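PDB 4H3T: CRISPR-associated protein, Cse1 family from Acidimicrobium ferrooxidans, which probably serves as the large subunit of a type I-E Cascade complex, the CRISPR RNA-guided surveillance machinery that recognises invading DNA. Local coordinates for residues E166-G171 / R263-F268; N129-Y134 / V281-G286. The protein carries 1 engineered substitution. All coordinates share one frame; numbering follows the deposited sequence.

Contact 1: E166-G171 / R263-F268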
# COMPACT_ATOMS: atom_id res chain seq x y z
N GLU A 166 -10.21 9.89 0.99
CA GLU A 166 -9.96 8.51 1.36
C GLU A 166 -11.18 7.63 1.16
O GLU A 166 -11.02 6.48 0.72
CB GLU A 166 -9.47 8.45 2.83
CG GLU A 166 -8.98 7.08 3.33
CD GLU A 166 -10.00 6.16 3.99
OE1 GLU A 166 -11.20 6.46 3.89
OE2 GLU A 166 -9.59 5.10 4.52
N ARG A 167 -12.39 8.12 1.49
CA ARG A 167 -13.56 7.25 1.47
C ARG A 167 -13.96 6.84 0.06
O ARG A 167 -14.49 5.76 -0.11
CB ARG A 167 -14.73 7.91 2.21
CG ARG A 167 -15.88 6.98 2.44
CD ARG A 167 -15.53 5.67 3.09
NE ARG A 167 -16.69 5.18 3.82
CZ ARG A 167 -16.98 5.46 5.07
NH1 ARG A 167 -18.13 5.04 5.61
NH2 ARG A 167 -16.15 6.20 5.80
N HIS A 168 -13.76 7.69 -0.94
CA HIS A 168 -14.07 7.30 -2.31
C HIS A 168 -13.22 6.13 -2.80
O HIS A 168 -13.68 5.34 -3.65
CB HIS A 168 -13.82 8.45 -3.26
CG HIS A 168 -14.94 9.42 -3.36
ND1 HIS A 168 -16.09 9.10 -4.01
CD2 HIS A 168 -15.08 10.65 -2.79
CE1 HIS A 168 -16.86 10.18 -3.93
NE2 HIS A 168 -16.30 11.12 -3.17
N ALA A 169 -12.02 5.97 -2.24
CA ALA A 169 -11.04 4.95 -2.63
C ALA A 169 -11.04 3.70 -1.73
O ALA A 169 -10.65 2.65 -2.19
CB ALA A 169 -9.63 5.60 -2.59
N PHE A 170 -11.32 3.85 -0.42
CA PHE A 170 -11.14 2.77 0.55
C PHE A 170 -12.44 2.37 1.27
O PHE A 170 -12.37 1.66 2.22
CB PHE A 170 -10.09 3.20 1.62
CG PHE A 170 -8.66 3.02 1.18
CD1 PHE A 170 -8.05 1.79 1.28
CD2 PHE A 170 -7.91 4.11 0.75
CE1 PHE A 170 -6.70 1.62 0.92
CE2 PHE A 170 -6.53 3.93 0.41
CZ PHE A 170 -5.96 2.68 0.51
N GLY A 171 -13.59 2.75 0.77
CA GLY A 171 -14.82 2.38 1.44
C GLY A 171 -15.14 0.88 1.43
O GLY A 171 -14.54 0.09 0.69
N ARG A 263 -17.82 6.62 -4.43
CA ARG A 263 -18.96 6.85 -3.55
C ARG A 263 -19.73 8.11 -4.02
O ARG A 263 -19.36 8.74 -5.02
CB ARG A 263 -18.48 6.99 -2.07
CG ARG A 263 -17.79 5.70 -1.51
CD ARG A 263 -18.81 4.66 -1.27
NE ARG A 263 -18.28 3.39 -0.74
CZ ARG A 263 -17.87 2.35 -1.45
NH1 ARG A 263 -17.81 2.41 -2.77
NH2 ARG A 263 -17.50 1.23 -0.84
N ARG A 264 -20.87 8.32 -3.41
CA ARG A 264 -21.70 9.50 -3.51
C ARG A 264 -21.82 10.04 -2.09
O ARG A 264 -22.40 9.39 -1.19
CB ARG A 264 -23.06 9.22 -4.15
CG ARG A 264 -22.97 8.81 -5.61
CD ARG A 264 -22.32 9.84 -6.53
NE ARG A 264 -22.36 9.37 -7.91
CZ ARG A 264 -21.43 8.68 -8.53
NH1 ARG A 264 -20.26 8.47 -7.96
NH2 ARG A 264 -21.63 8.27 -9.78
N ILE A 265 -21.20 11.18 -1.87
CA ILE A 265 -21.07 11.74 -0.52
C ILE A 265 -21.50 13.19 -0.48
O ILE A 265 -21.25 13.95 -1.40
CB ILE A 265 -19.59 11.58 -0.03
CG1 ILE A 265 -19.13 10.08 -0.07
CG2 ILE A 265 -19.41 12.19 1.35
CD1 ILE A 265 -17.71 9.85 0.34
N ARG A 266 -22.08 13.57 0.63
CA ARG A 266 -22.42 14.96 0.89
C ARG A 266 -22.07 15.27 2.33
O ARG A 266 -22.54 14.55 3.24
CB ARG A 266 -23.91 15.24 0.62
CG ARG A 266 -24.31 16.69 0.91
CD ARG A 266 -25.73 16.93 0.44
NE ARG A 266 -26.15 18.28 0.81
CZ ARG A 266 -27.39 18.75 0.69
NH1 ARG A 266 -28.37 17.97 0.26
NH2 ARG A 266 -27.66 20.00 1.05
N LEU A 267 -21.24 16.33 2.52
CA LEU A 267 -20.91 16.86 3.87
C LEU A 267 -21.97 17.89 4.24
O LEU A 267 -22.46 18.59 3.36
CB LEU A 267 -19.55 17.54 3.91
CG LEU A 267 -18.35 16.74 3.45
CD1 LEU A 267 -17.09 17.61 3.42
CD2 LEU A 267 -18.09 15.51 4.30
N PHE A 268 -22.37 17.96 5.48
CA PHE A 268 -23.35 18.97 5.94
C PHE A 268 -22.62 19.93 6.89
O PHE A 268 -22.63 19.69 8.08
CB PHE A 268 -24.51 18.30 6.63
CG PHE A 268 -25.34 17.48 5.66
CD1 PHE A 268 -26.36 18.08 4.90
CD2 PHE A 268 -25.06 16.14 5.43
CE1 PHE A 268 -27.17 17.32 4.05
CE2 PHE A 268 -25.82 15.39 4.53
CZ PHE A 268 -26.85 15.99 3.82

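Contact 2: N129-Y134 / V281-G286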
# COMPACT_ATOMS: atom_id res chain seq x y z
N ASN A 129 -18.39 11.38 12.21
CA ASN A 129 -17.42 10.38 12.65
C ASN A 129 -17.48 9.11 11.75
O ASN A 129 -16.46 8.46 11.58
CB ASN A 129 -17.71 10.04 14.13
CG ASN A 129 -16.68 9.12 14.68
OD1 ASN A 129 -16.98 7.96 15.00
ND2 ASN A 129 -15.46 9.64 14.81
N SER A 130 -18.63 8.83 11.08
CA SER A 130 -18.74 7.69 10.12
C SER A 130 -17.77 7.85 8.89
O SER A 130 -17.48 6.87 8.19
CB SER A 130 -20.18 7.56 9.63
OG SER A 130 -20.49 8.67 8.81
N LEU A 131 -17.29 9.08 8.60
CA LEU A 131 -16.33 9.31 7.49
C LEU A 131 -14.90 8.96 7.93
O LEU A 131 -14.03 8.74 7.12
CB LEU A 131 -16.44 10.82 7.12
CG LEU A 131 -15.98 11.36 5.84
CD1 LEU A 131 -16.51 10.62 4.63
CD2 LEU A 131 -16.31 12.82 5.79
N VAL A 132 -14.67 8.84 9.23
CA VAL A 132 -13.32 8.53 9.74
C VAL A 132 -13.08 7.04 9.71
O VAL A 132 -13.92 6.32 10.21
CB VAL A 132 -13.17 9.07 11.17
CG1 VAL A 132 -11.83 8.64 11.81
CG2 VAL A 132 -13.36 10.61 11.21
N ALA A 133 -11.93 6.58 9.19
CA ALA A 133 -11.55 5.17 9.27
C ALA A 133 -10.78 4.99 10.58
O ALA A 133 -9.89 5.82 10.90
CB ALA A 133 -10.64 4.79 8.12
N TYR A 134 -11.02 3.88 11.24
CA TYR A 134 -10.29 3.48 12.45
C TYR A 134 -9.48 2.17 12.18
O TYR A 134 -9.72 1.43 11.20
CB TYR A 134 -11.26 3.34 13.64
CG TYR A 134 -11.77 4.70 14.12
CD1 TYR A 134 -10.97 5.52 14.92
CD2 TYR A 134 -13.02 5.18 13.74
CE1 TYR A 134 -11.41 6.78 15.32
CE2 TYR A 134 -13.50 6.40 14.21
CZ TYR A 134 -12.68 7.22 14.98
OH TYR A 134 -13.12 8.46 15.40
N VAL A 281 -22.85 13.77 7.71
CA VAL A 281 -22.46 13.34 6.37
C VAL A 281 -23.48 12.29 5.85
O VAL A 281 -24.09 11.56 6.64
CB VAL A 281 -21.00 12.76 6.35
CG1 VAL A 281 -20.91 11.44 7.14
CG2 VAL A 281 -20.53 12.54 4.92
N LEU A 282 -23.61 12.21 4.53
CA LEU A 282 -24.40 11.18 3.84
C LEU A 282 -23.42 10.45 2.91
O LEU A 282 -22.72 11.08 2.12
CB LEU A 282 -25.58 11.80 3.09
CG LEU A 282 -26.47 10.86 2.24
CD1 LEU A 282 -27.01 9.67 3.02
CD2 LEU A 282 -27.64 11.60 1.67
N ILE A 283 -23.33 9.12 3.04
CA ILE A 283 -22.37 8.30 2.27
C ILE A 283 -23.12 7.17 1.61
O ILE A 283 -23.66 6.33 2.32
CB ILE A 283 -21.24 7.74 3.15
CG1 ILE A 283 -20.54 8.83 3.94
CG2 ILE A 283 -20.23 6.96 2.35
CD1 ILE A 283 -19.56 8.26 4.98
N CYS A 284 -23.08 7.14 0.29
CA CYS A 284 -23.83 6.22 -0.58
C CYS A 284 -22.91 5.60 -1.58
O CYS A 284 -21.79 6.06 -1.81
CB CYS A 284 -24.97 6.97 -1.27
SG CYS A 284 -26.09 7.81 -0.14
N ALA A 285 -23.44 4.58 -2.26
CA ALA A 285 -22.67 3.88 -3.29
C ALA A 285 -22.36 4.74 -4.49
O ALA A 285 -23.19 5.53 -4.90
CB ALA A 285 -23.45 2.66 -3.74
N GLY A 286 -21.19 4.57 -5.06
CA GLY A 286 -20.83 5.30 -6.29
C GLY A 286 -20.38 4.35 -7.39
O GLY A 286 -20.84 3.20 -7.50

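Contact 1: E166-G171 / R263-F268
His168, near the C-terminal end of a helix, docks against the first residue of a strand whose direction is nearly opposite to that of the helix (158° between the short axes). Its CG stands anti to the carbonyl carbon (chi1 -83°), which swings the imidazole out to the strand. There ND1 of His168 accepts the backbone N-H of Arg263 at 3.1 Å, although the donor lies 26° out of the ring plane. Because ND1 accepts, NE2 is left to carry a proton, consistent with its hydrogen bond to the carbonyl of Phe112; imidazole suits the place by bridging two backbone groups. CD1 of Ile265 sits over one ring face, 4.2 Å from the centroid of the His168 ring, a CH-pi contact made tip to tip. An alanine at His168 would remove both ring nitrogens and would probably leave the Arg263 N-H and the Phe112 carbonyl without these partners and Ile265 with less to pack on.

CD1 of Ile265 also meets Arg167 CG at 4.0 Å, the two side chains crossing at about a right angle. Arg263 bends at chi2, its CG passing 3.6 Å from Arg167 O, before its guanidinium comes up to Gly171, where NH2 bonds the carbonyls of Ser172 and Ala193. A beta carbon on Gly171 would clash with Arg263 NE, so glycine fits. Asp175 forms salt bridges with both Arg167 and Arg263, which probably offsets their like charges. Strand 263-272 thus packs along helix 157-170, a helix on a sheet face, with Ile265 touching Leu164 and Val281 of adjacent strand 275-289, and Leu267 touching Ala160.

Contact 2: N129-Y134 / V281-G286
Two branched residues of a strand, Val281 and Ile283, point at a short 3-10 turn and meet Ser130 and Leu131 there. The closest approach is polar against apolar: Ser130 OG lies 3.3 Å from Val281 CG1, and 4.0 Å from CD1 of Ile283. Beside it the contact is purely apolar. Leu131 CD1 touches Ile283 CD1 at 3.9 Å as the two side chains cross obliquely, while the other leucine methyl, CD2, faces Val281 CG2 more loosely. The forked leucine suits this place because each branch serves a different strand residue.

Torsions set these tips in position. Ile283 holds CG1 anti to its carbonyl carbon and extends CD1 outward (chi2 172°), long enough to reach both turn residues. Ser130 keeps OG in the crowded position between N and C (chi1 69°), from which it hydrogen-bonds the carbonyl of Thr127, so the hydroxyl has a polar partner despite its hydrocarbon neighbours. The turn is tied by Val132 N to Asn129 O at 3.0 Å, and Asn129 ND2 donates to Tyr134 OH at 2.7 Å, fastening the turn to the chain that follows.

Farther out, the turn packs on the strands next to helix 157-170, Leu131 touching both Leu267 of strand 263-272 and Trp163 of the helix. It comes just after the short strand 126-127, which itself pairs antiparallel with strand 275-289.

The two contacts are neighbouring parts of one buried cluster, their centres 6 Å apart. Strands 263-272 and 275-289, consecutive in the chain and antiparallel in the same sheet, supply one segment to each; Arg264 O and Cys284 N, 2.8 Å apart, probably form one of the hydrogen bonds between them. Separately, Arg167 of contact 1 reaches contact 2 through NH2, which lies 2.8 Å from Ser130 O, a probable hydrogen bond joining helix to turn. Ile283 of contact 2 in turn touches the Arg167 side chain. Along the sequence, contact 1 is nested within the loop that contact 2 closes.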